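PDB 6CNG: fatty Acid Kinase (Fak) B3 protein from Streptococcus pneumoniae, which binds linoleic acid and probably other long-chain fatty acids, probably presenting them to a fatty acid kinase. Local coordinates for residues M71-M74 and Y75-E79; S231-A234 and A235-L239. All coordinates share one frame; numbering follows the deposited sequence.

In the fold
The two contacts come in series along one chain of the DegV family, their centres about 31 Å apart and their nearest atoms about 15 Å apart, without touching. Contact 1 is the last turn of helix 67-76 and the turn that follows it; it leans on helix 283-289 and on strand 43-54, in the sheet that also holds strand 23-28. Contact 2 is the middle of helix 228-242, packed on the sheet with strands 176-182, 207-213 and 219-226, beside helix 257-270. The side chain of Met71 is about 10 Å from the bound linoleic acid, that of Ala235 about 13 Å. The contacts thus lie on separate helices flanking different sheets, neither of them at the lipid.

Contact 1 (M71-M74 and Y75-E79); sequences METM and YATAE
Met74 lays its thioether over one face of the neighbouring Tyr75 ring. The methyl carbon CE of Met74 stands 3.4 Å from the ring centroid of Tyr75, 11° off the normal, a CH-pi contact, and SD follows over the same face. Met74 reaches this place because CG lies anti to the backbone N (chi1 179°) and the chain then bends at both following torsions, folding the methyl back over its neighbour. Met71, one turn earlier, runs alongside the ring and brings its CE to 3.8 Å from CE2 of Tyr75. The two methionines form the tight, buried side: Met71 touches Ser286 and Met74 touches Phe287, both of helix 283-289. A flexible, polarisable methionine suits the Met-aromatic contact that Met74 makes here. The phenol oxygen of Tyr75 leads out of the helix to the carboxylate of Glu290, which fixes the far end of the ring.

Over Ala76 and Thr77 the helical bonding pattern changes. Tyr75 N still makes a helical bond to Met71 O, at 2.9 Å, but Ala76 N divides itself between Glu72 O and, weakly, Thr73 O. Thr77 has non-helical backbone angles: its N approaches Met74 O at 3.2 Å from above the carbonyl plane, and its hydroxyl OG1 donates to Thr73 O at 2.8 Å. Threonine fits this turn because OG1, set beside the backbone N (chi1 -63°), is turned back to that carbonyl; the side chain also touches Val54 of strand 43-54.

Tyr75, Glu72 and Ala76 stand toward the solvent side, the last two meeting through backbone atoms and the small Ala76 CB. Beyond the turn a water lies 2.8 Å from Met74 O and 2.7 Å from Glu79 O, bridging the two carbonyls.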
ATOM      1  N   MET A  71      -8.598  15.363  -4.204  1.00 14.49           N
ATOM      2  CA  MET A  71      -9.771  14.795  -3.570  1.00 14.26           C
ATOM      3  C   MET A  71     -10.958  15.747  -3.656  1.00 13.99           C
ATOM      4  O   MET A  71     -12.080  15.329  -3.960  1.00 15.23           O
ATOM      5  CB  MET A  71      -9.433  14.449  -2.121  1.00 13.36           C
ATOM      6  CG  MET A  71      -8.408  13.321  -2.002  1.00 15.23           C
ATOM      7  SD  MET A  71      -8.975  11.667  -2.475  1.00 19.46           S
ATOM      8  CE  MET A  71     -10.031  11.268  -1.100  1.00 15.97           C
ATOM      9  N   GLU A  72     -10.730  17.039  -3.366  1.00 14.78           N
ATOM     10  CA  GLU A  72     -11.800  18.032  -3.448  1.00 14.92           C
ATOM     11  C   GLU A  72     -12.432  18.021  -4.825  1.00 13.19           C
ATOM     12  O   GLU A  72     -13.660  18.051  -4.963  1.00 15.61           O
ATOM     13  CB  GLU A  72     -11.220  19.420  -3.154  1.00 16.97           C
ATOM     14  CG  GLU A  72     -12.237  20.571  -3.132  1.00 21.12           C
ATOM     15  CD  GLU A  72     -11.677  21.867  -2.569  1.00 29.35           C
ATOM     16  OE1 GLU A  72     -12.434  22.859  -2.519  1.00 32.00           O
ATOM     17  OE2 GLU A  72     -10.494  21.900  -2.166  1.00 36.78           O
ATOM     18  N   THR A  73     -11.602  17.953  -5.854  1.00 13.46           N
ATOM     19  CA  THR A  73     -12.088  17.928  -7.222  1.00 16.74           C
ATOM     20  C   THR A  73     -12.859  16.661  -7.495  1.00 17.60           C
ATOM     21  O   THR A  73     -13.928  16.705  -8.110  1.00 16.10           O
ATOM     22  CB  THR A  73     -10.910  18.055  -8.174  1.00 16.38           C
ATOM     23  OG1 THR A  73     -10.225  19.272  -7.889  1.00 19.47           O
ATOM     24  CG2 THR A  73     -11.358  18.072  -9.596  1.00 19.76           C
ATOM     25  N   MET A  74     -12.355  15.533  -7.005  1.00 18.73           N
ATOM     26  CA  MET A  74     -13.027  14.273  -7.229  1.00 14.13           C
ATOM     27  C   MET A  74     -14.400  14.290  -6.600  1.00 11.72           C
ATOM     28  O   MET A  74     -15.385  13.891  -7.214  1.00 16.05           O
ATOM     29  CB  MET A  74     -12.139  13.182  -6.649  1.00 13.95           C
ATOM     30  CG  MET A  74     -12.666  11.765  -6.746  1.00 17.31           C
ATOM     31  SD  MET A  74     -13.715  11.337  -5.396  1.00 18.64           S
ATOM     32  CE  MET A  74     -12.640  11.484  -4.012  1.00 16.12           C
ATOM     33  N   TYR A  75     -14.494  14.758  -5.377  1.00 14.68           N
ATOM     34  CA  TYR A  75     -15.770  14.700  -4.720  1.00 12.41           C
ATOM     35  C   TYR A  75     -16.726  15.712  -5.296  1.00 13.88           C
ATOM     36  O   TYR A  75     -17.937  15.544  -5.175  1.00 18.92           O
ATOM     37  CB  TYR A  75     -15.569  14.960  -3.253  1.00 15.64           C
ATOM     38  CG  TYR A  75     -15.126  13.763  -2.432  1.00 12.50           C
ATOM     39  CD1 TYR A  75     -15.927  12.644  -2.312  1.00 13.64           C
ATOM     40  CD2 TYR A  75     -13.932  13.781  -1.740  1.00 13.52           C
ATOM     41  CE1 TYR A  75     -15.542  11.568  -1.527  1.00 14.09           C
ATOM     42  CE2 TYR A  75     -13.536  12.696  -0.945  1.00 11.62           C
ATOM     43  CZ  TYR A  75     -14.342  11.606  -0.845  1.00 13.21           C
ATOM     44  OH  TYR A  75     -13.956  10.528  -0.068  1.00 16.33           O
ATOM     45  N   ALA A  76     -16.213  16.767  -5.906  1.00 17.70           N
ATOM     46  CA  ALA A  76     -17.036  17.793  -6.530  1.00 15.15           C
ATOM     47  C   ALA A  76     -17.591  17.373  -7.875  1.00 14.74           C
ATOM     48  O   ALA A  76     -18.477  18.043  -8.405  1.00 18.22           O
ATOM     49  CB  ALA A  76     -16.191  19.034  -6.763  1.00 17.11           C
ATOM     50  N   THR A  77     -17.082  16.306  -8.441  1.00 15.82           N
ATOM     51  CA  THR A  77     -17.397  15.946  -9.803  1.00 16.19           C
ATOM     52  C   THR A  77     -18.378  14.807  -9.740  1.00 16.06           C
ATOM     53  O   THR A  77     -18.075  13.763  -9.171  1.00 20.07           O
ATOM     54  CB  THR A  77     -16.144  15.541 -10.555  1.00 21.55           C
ATOM     55  OG1 THR A  77     -15.256  16.662 -10.620  1.00 20.23           O
ATOM     56  CG2 THR A  77     -16.499  15.113 -11.954  1.00 27.24           C
ATOM     57  N   ALA A  78     -19.553  15.028 -10.304  1.00 21.16           N
ATOM     58  CA  ALA A  78     -20.576  14.007 -10.284  1.00 21.41           C
ATOM     59  C   ALA A  78     -20.165  12.822 -11.131  1.00 17.56           C
ATOM     60  O   ALA A  78     -20.438  11.681 -10.770  1.00 20.50           O
ATOM     61  CB  ALA A  78     -21.881  14.600 -10.787  1.00 29.02           C
ATOM     62  N   GLU A  79     -19.498  13.072 -12.251  1.00 20.23           N
ATOM     63  CA  GLU A  79     -18.935  11.986 -13.036  1.00 23.31           C
ATOM     64  C   GLU A  79     -17.888  11.217 -12.228  1.00 19.46           C
ATOM     65  O   GLU A  79     -17.086  11.799 -11.499  1.00 23.46           O
ATOM     66  CB  GLU A  79     -18.289  12.540 -14.305  1.00 26.96           C
ATOM     67  CG  GLU A  79     -17.781  11.458 -15.232  1.00 32.42           C
ATOM     68  CD  GLU A  79     -17.377  11.975 -16.606  1.00 38.23           C
ATOM     69  OE1 GLU A  79     -17.374  11.165 -17.566  1.00 41.17           O
ATOM     70  OE2 GLU A  79     -17.063  13.181 -16.721  1.00 39.73           O
TER
HETATM   71  O   HOH W   1     -15.743  11.872  -9.131  1.00 16.36           O

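Contact 2 (S231-A234 and A235-L239); sequences SVQA and AYDEL
Ser231 O accepts the N-H of Ala235 at 3.0 Å, the first of four successive i to i+4 bonds that make these residues one regular alpha-helical run within helix 228-242. Tyr236 N follows on Val232 O, Asp237 N on Gln233 O at 2.8 Å, and Glu238 N on Ala234 O at the same length. The helix lies against a mixed beta-sheet of the DegV fold, with helix 257-270 beside it.

Side chains divide by direction. Small residues suit the buried face: Ala234 sits near Val210 and Gln223 of the sheet, Ala235 holds its CB just 3.4 Å from Ser231 O, and Ser231, close to Val181 and Ala225, turns its hydroxyl back to Gly227 O. Glu238 is buried too, and its carboxylate is bonded by Gln223; its CG packs 3.1 Å from Ala234 O.

On the other side Tyr236 extends toward helix 257-270, where its ring makes a cation-pi contact with Arg266 and its hydroxyl is bonded to Thr270. Beside it, Gln233 and Asp237 are spaced by one helical turn, which lets a long amide reach a short carboxylate. Gln233 starts with CG anti to its own N (chi1 -172°) and bends at chi2, carrying the amide forward along the helix toward Asp237. The amide and carboxylate planes are 42° apart. OD2 of Asp237 lies 3.2 Å from Gln233 O, two acceptors whose approach the amide probably offsets. NE2 of Gln233 donates to OD1 of Asp237 at 3.0 Å, meeting it on the syn side but 35° out of the carboxylate plane. A second, weak bond runs from the same NE2 to OD2 of Asp237 at 3.5 Å.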
ATOM      1  N   SER A 231     -15.256   1.002  15.446  1.00 21.27           N
ATOM      2  CA  SER A 231     -14.250   0.747  14.420  1.00 18.52           C
ATOM      3  C   SER A 231     -12.894   0.456  15.050  1.00 20.88           C
ATOM      4  O   SER A 231     -12.158  -0.427  14.591  1.00 19.32           O
ATOM      5  CB  SER A 231     -14.116   1.948  13.476  1.00 18.34           C
ATOM      6  OG  SER A 231     -15.241   2.084  12.641  1.00 29.76           O
ATOM      7  N   VAL A 232     -12.535   1.189  16.102  1.00 18.91           N
ATOM      8  CA  VAL A 232     -11.243   0.942  16.725  1.00 18.56           C
ATOM      9  C   VAL A 232     -11.239  -0.416  17.409  1.00 17.02           C
ATOM     10  O   VAL A 232     -10.308  -1.205  17.229  1.00 15.87           O
ATOM     11  CB  VAL A 232     -10.837   2.087  17.662  1.00 22.61           C
ATOM     12  CG1 VAL A 232      -9.585   1.699  18.460  1.00 31.29           C
ATOM     13  CG2 VAL A 232     -10.572   3.331  16.843  1.00 24.80           C
ATOM     14  N   GLN A 233     -12.283  -0.711  18.191  1.00 19.21           N
ATOM     15  CA  GLN A 233     -12.355  -2.007  18.852  1.00 22.67           C
ATOM     16  C   GLN A 233     -12.247  -3.148  17.844  1.00 16.44           C
ATOM     17  O   GLN A 233     -11.521  -4.118  18.074  1.00 19.29           O
ATOM     18  CB  GLN A 233     -13.642  -2.103  19.671  1.00 25.84           C
ATOM     19  CG  GLN A 233     -13.748  -3.351  20.570  1.00 25.40           C
ATOM     20  CD  GLN A 233     -12.774  -3.361  21.742  1.00 23.80           C
ATOM     21  OE1 GLN A 233     -12.746  -2.439  22.579  1.00 21.04           O
ATOM     22  NE2 GLN A 233     -11.998  -4.440  21.835  1.00 25.27           N
ATOM     23  N   ALA A 234     -12.954  -3.042  16.720  1.00 15.43           N
ATOM     24  CA  ALA A 234     -12.936  -4.105  15.725  1.00 15.33           C
ATOM     25  C   ALA A 234     -11.548  -4.278  15.155  1.00 12.72           C
ATOM     26  O   ALA A 234     -11.085  -5.401  14.971  1.00 14.86           O
ATOM     27  CB  ALA A 234     -13.911  -3.784  14.596  1.00 16.96           C
ATOM     28  N   ALA A 235     -10.879  -3.171  14.857  1.00 15.46           N
ATOM     29  CA  ALA A 235      -9.537  -3.227  14.301  1.00 15.00           C
ATOM     30  C   ALA A 235      -8.544  -3.813  15.295  1.00 14.23           C
ATOM     31  O   ALA A 235      -7.656  -4.565  14.918  1.00 14.51           O
ATOM     32  CB  ALA A 235      -9.125  -1.827  13.884  1.00 20.57           C
ATOM     33  N   TYR A 236      -8.671  -3.467  16.566  1.00 14.62           N
ATOM     34  CA  TYR A 236      -7.832  -4.066  17.592  1.00 14.00           C
ATOM     35  C   TYR A 236      -8.117  -5.550  17.724  1.00 12.47           C
ATOM     36  O   TYR A 236      -7.195  -6.358  17.764  1.00 15.51           O
ATOM     37  CB  TYR A 236      -8.127  -3.354  18.907  1.00 16.89           C
ATOM     38  CG  TYR A 236      -7.524  -3.940  20.152  1.00 15.78           C
ATOM     39  CD1 TYR A 236      -6.306  -3.496  20.614  1.00 17.46           C
ATOM     40  CD2 TYR A 236      -8.191  -4.892  20.895  1.00 14.39           C
ATOM     41  CE1 TYR A 236      -5.751  -4.014  21.769  1.00 18.77           C
ATOM     42  CE2 TYR A 236      -7.646  -5.406  22.049  1.00 15.71           C
ATOM     43  CZ  TYR A 236      -6.417  -4.958  22.475  1.00 15.00           C
ATOM     44  OH  TYR A 236      -5.831  -5.417  23.620  1.00 20.87           O
ATOM     45  N   ASP A 237      -9.393  -5.925  17.806  1.00 14.14           N
ATOM     46  CA  ASP A 237      -9.746  -7.333  17.917  1.00 15.61           C
ATOM     47  C   ASP A 237      -9.234  -8.112  16.721  1.00 12.66           C
ATOM     48  O   ASP A 237      -8.682  -9.199  16.867  1.00 13.66           O
ATOM     49  CB  ASP A 237     -11.259  -7.479  18.001  1.00 15.04           C
ATOM     50  CG  ASP A 237     -11.833  -6.960  19.298  1.00 16.13           C
ATOM     51  OD1 ASP A 237     -11.116  -6.889  20.299  1.00 21.75           O
ATOM     52  OD2 ASP A 237     -13.033  -6.647  19.333  1.00 21.38           O
ATOM     53  N   GLU A 238      -9.403  -7.581  15.531  1.00 12.85           N
ATOM     54  CA  GLU A 238      -8.959  -8.325  14.361  1.00 14.03           C
ATOM     55  C   GLU A 238      -7.453  -8.460  14.346  1.00 12.14           C
ATOM     56  O   GLU A 238      -6.924  -9.458  13.873  1.00 13.67           O
ATOM     57  CB  GLU A 238      -9.437  -7.674  13.053  1.00 14.15           C
ATOM     58  CG  GLU A 238     -10.973  -7.625  12.833  1.00 14.53           C
ATOM     59  CD  GLU A 238     -11.688  -8.985  12.807  1.00 16.80           C
ATOM     60  OE1 GLU A 238     -11.090 -10.008  12.401  1.00 18.12           O
ATOM     61  OE2 GLU A 238     -12.859  -9.007  13.207  1.00 21.30           O
ATOM     62  N   LEU A 239      -6.747  -7.465  14.855  1.00 12.06           N
ATOM     63  CA  LEU A 239      -5.305  -7.588  14.942  1.00 14.45           C
ATOM     64  C   LEU A 239      -4.922  -8.733  15.869  1.00 12.30           C
ATOM     65  O   LEU A 239      -4.061  -9.555  15.554  1.00 14.40           O
ATOM     66  CB  LEU A 239      -4.740  -6.292  15.488  1.00 19.00           C
ATOM     67  CG  LEU A 239      -4.209  -5.232  14.549  1.00 21.39           C
ATOM     68  CD1 LEU A 239      -3.884  -4.051  15.400  1.00 22.83           C
ATOM     69  CD2 LEU A 239      -2.995  -5.706  13.814  1.00 18.07           C
TER